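Local coordinates for actva-orf6 monooxygenase (Streptomyces coelicolor, PDB 1N5Q), which is a monooxygenase that probably oxidises an aromatic polyketide intermediate of actinorhodin biosynthesis, apparently without a metal ion or prosthetic group, at residues Q24-E29 with S90-M95. Sequence-based numbering, arbitrary orientation.
Sequences QHKLVE and SLPGLM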
loop_
_atom_site.group_PDB
_atom_site.type_symbol
_atom_site.label_atom_id
_atom_site.label_comp_id
_atom_site.label_asym_id
_atom_site.label_seq_id
_atom_site.Cartn_x
_atom_site.Cartn_y
_atom_site.Cartn_z
ATOM N N GLN A 24 6.709 -16.765 0.592
ATOM C CA GLN A 24 6.894 -15.307 0.535
ATOM C C GLN A 24 8.293 -14.886 0.056
ATOM O O GLN A 24 8.474 -14.026 -0.792
ATOM C CB GLN A 24 6.724 -14.562 1.878
ATOM C CG GLN A 24 5.288 -14.726 2.363
ATOM C CD GLN A 24 5.228 -14.072 3.746
ATOM O OE1 GLN A 24 6.077 -14.241 4.635
ATOM N NE2 GLN A 24 4.207 -13.219 3.898
ATOM N N HIS A 25 9.325 -15.481 0.640
ATOM C CA HIS A 25 10.709 -15.140 0.290
ATOM C C HIS A 25 11.006 -15.481 -1.171
ATOM O O HIS A 25 11.651 -14.668 -1.876
ATOM C CB HIS A 25 11.628 -15.980 1.208
ATOM C CG HIS A 25 13.056 -15.971 0.747
ATOM N ND1 HIS A 25 13.684 -17.073 0.213
ATOM C CD2 HIS A 25 13.944 -14.942 0.711
ATOM C CE1 HIS A 25 14.919 -16.716 -0.118
ATOM N NE2 HIS A 25 15.115 -15.432 0.176
ATOM N N LYS A 26 10.566 -16.655 -1.600
ATOM C CA LYS A 26 10.808 -17.055 -2.980
ATOM C C LYS A 26 10.087 -16.166 -4.004
ATOM O O LYS A 26 10.682 -15.816 -5.058
ATOM C CB LYS A 26 10.417 -18.512 -3.201
ATOM C CG LYS A 26 11.314 -19.516 -2.449
ATOM C CD LYS A 26 11.055 -20.896 -3.038
ATOM C CE LYS A 26 9.682 -21.426 -2.835
ATOM N NZ LYS A 26 8.624 -21.370 -3.900
ATOM N N LEU A 27 8.858 -15.738 -3.649
ATOM C CA LEU A 27 8.155 -14.861 -4.613
ATOM C C LEU A 27 8.794 -13.480 -4.716
ATOM O O LEU A 27 8.905 -12.968 -5.832
ATOM C CB LEU A 27 6.670 -14.726 -4.228
ATOM C CG LEU A 27 5.788 -13.804 -5.043
ATOM C CD1 LEU A 27 5.797 -14.133 -6.527
ATOM C CD2 LEU A 27 4.318 -13.942 -4.542
ATOM N N VAL A 28 9.214 -12.904 -3.569
ATOM C CA VAL A 28 9.900 -11.601 -3.698
ATOM C C VAL A 28 11.208 -11.769 -4.452
ATOM O O VAL A 28 11.542 -10.899 -5.241
ATOM C CB VAL A 28 10.133 -10.973 -2.315
ATOM C CG1 VAL A 28 10.862 -9.641 -2.432
ATOM C CG2 VAL A 28 8.761 -10.759 -1.676
ATOM N N GLU A 29 11.906 -12.872 -4.171
ATOM C CA GLU A 29 13.201 -13.129 -4.832
ATOM C C GLU A 29 13.037 -13.223 -6.357
ATOM O O GLU A 29 13.799 -12.648 -7.157
ATOM C CB GLU A 29 13.740 -14.455 -4.279
ATOM C CG GLU A 29 14.927 -15.054 -4.995
ATOM C CD GLU A 29 15.592 -16.078 -4.034
ATOM O OE1 GLU A 29 15.066 -16.247 -2.897
ATOM O OE2 GLU A 29 16.617 -16.636 -4.386
ATOM N N SER A 90 3.761 -19.053 -11.864
ATOM C CA SER A 90 4.304 -20.370 -12.060
ATOM C C SER A 90 5.099 -20.899 -10.887
ATOM O O SER A 90 5.540 -22.048 -10.911
ATOM C CB SER A 90 5.199 -20.360 -13.339
ATOM O OG SER A 90 4.262 -20.082 -14.399
ATOM N N LEU A 91 5.252 -20.117 -9.838
ATOM C CA LEU A 91 6.003 -20.554 -8.654
ATOM C C LEU A 91 5.234 -21.469 -7.758
ATOM O O LEU A 91 4.093 -21.216 -7.385
ATOM C CB LEU A 91 6.270 -19.251 -7.831
ATOM C CG LEU A 91 7.319 -19.369 -6.733
ATOM C CD1 LEU A 91 8.723 -19.604 -7.329
ATOM C CD2 LEU A 91 7.393 -18.092 -5.910
ATOM N N PRO A 92 5.777 -22.573 -7.272
ATOM C CA PRO A 92 5.099 -23.408 -6.290
ATOM C C PRO A 92 4.802 -22.640 -4.997
ATOM O O PRO A 92 5.634 -21.807 -4.599
ATOM C CB PRO A 92 6.089 -24.534 -5.997
ATOM C CG PRO A 92 7.143 -24.448 -7.045
ATOM C CD PRO A 92 7.135 -23.072 -7.664
ATOM N N GLY A 93 3.646 -22.804 -4.385
ATOM C CA GLY A 93 3.369 -22.146 -3.108
ATOM C C GLY A 93 2.365 -21.001 -3.229
ATOM O O GLY A 93 1.826 -20.540 -2.212
ATOM N N LEU A 94 2.110 -20.560 -4.465
ATOM C CA LEU A 94 1.034 -19.563 -4.656
ATOM C C LEU A 94 -0.282 -20.248 -4.350
ATOM O O LEU A 94 -0.437 -21.455 -4.706
ATOM C CB LEU A 94 1.081 -19.052 -6.082
ATOM C CG LEU A 94 1.810 -17.757 -6.410
ATOM C CD1 LEU A 94 3.253 -17.701 -5.952
ATOM C CD2 LEU A 94 1.724 -17.642 -7.925
ATOM N N MET A 95 -1.239 -19.602 -3.683
ATOM C CA MET A 95 -2.486 -20.260 -3.326
ATOM C C MET A 95 -3.713 -19.711 -4.041
ATOM O O MET A 95 -4.821 -20.030 -3.621
ATOM C CB MET A 95 -2.722 -20.142 -1.815
ATOM C CG MET A 95 -1.625 -20.900 -1.037
ATOM S SD MET A 95 -1.889 -22.698 -1.155
ATOM C CE MET A 95 -0.659 -23.175 -2.342
#
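Leu91 and Lys26 meet at the surface of a dimeric alpha-beta barrel (ferredoxin-like) monooxygenase, where the loop joining helix 79-89 to strand 99-109 packs against helix 21-31. Leu91 begins a type II beta turn that ends at Leu94, and its CB is directed at the helix. Lys26 CB lies 4.1 Å from Leu91 CD2, the beginning of an oblique crossing of the two side chains. With CG opposite the carbonyl carbon (chi1 -67°), the lysine chain first runs outward from the helix, and kinks about the CG-CD and CD-CE bonds then bring the ammonium group back to Leu91. There NZ stands 3.7 Å from Leu91 CG and donates a weak hydrogen bond of 3.1 Å to Pro92 O, the carbonyl within the turn. Gly93, the third residue of that turn, has a positive phi (108°), at which a CB would press against this same oxygen.

Deeper in, Leu27 is buried, its side chain also touching Val59 of strand 58-65. Its CD2 makes a loose apolar contact with Leu94 CD1 at 4.2 Å, the two side chains crossing at about a right angle. The closer packing is at the helix backbone, where the methyl CD2 of Leu91 lies 3.6 Å from Leu27 CA and 3.8 Å from Leu27 CB.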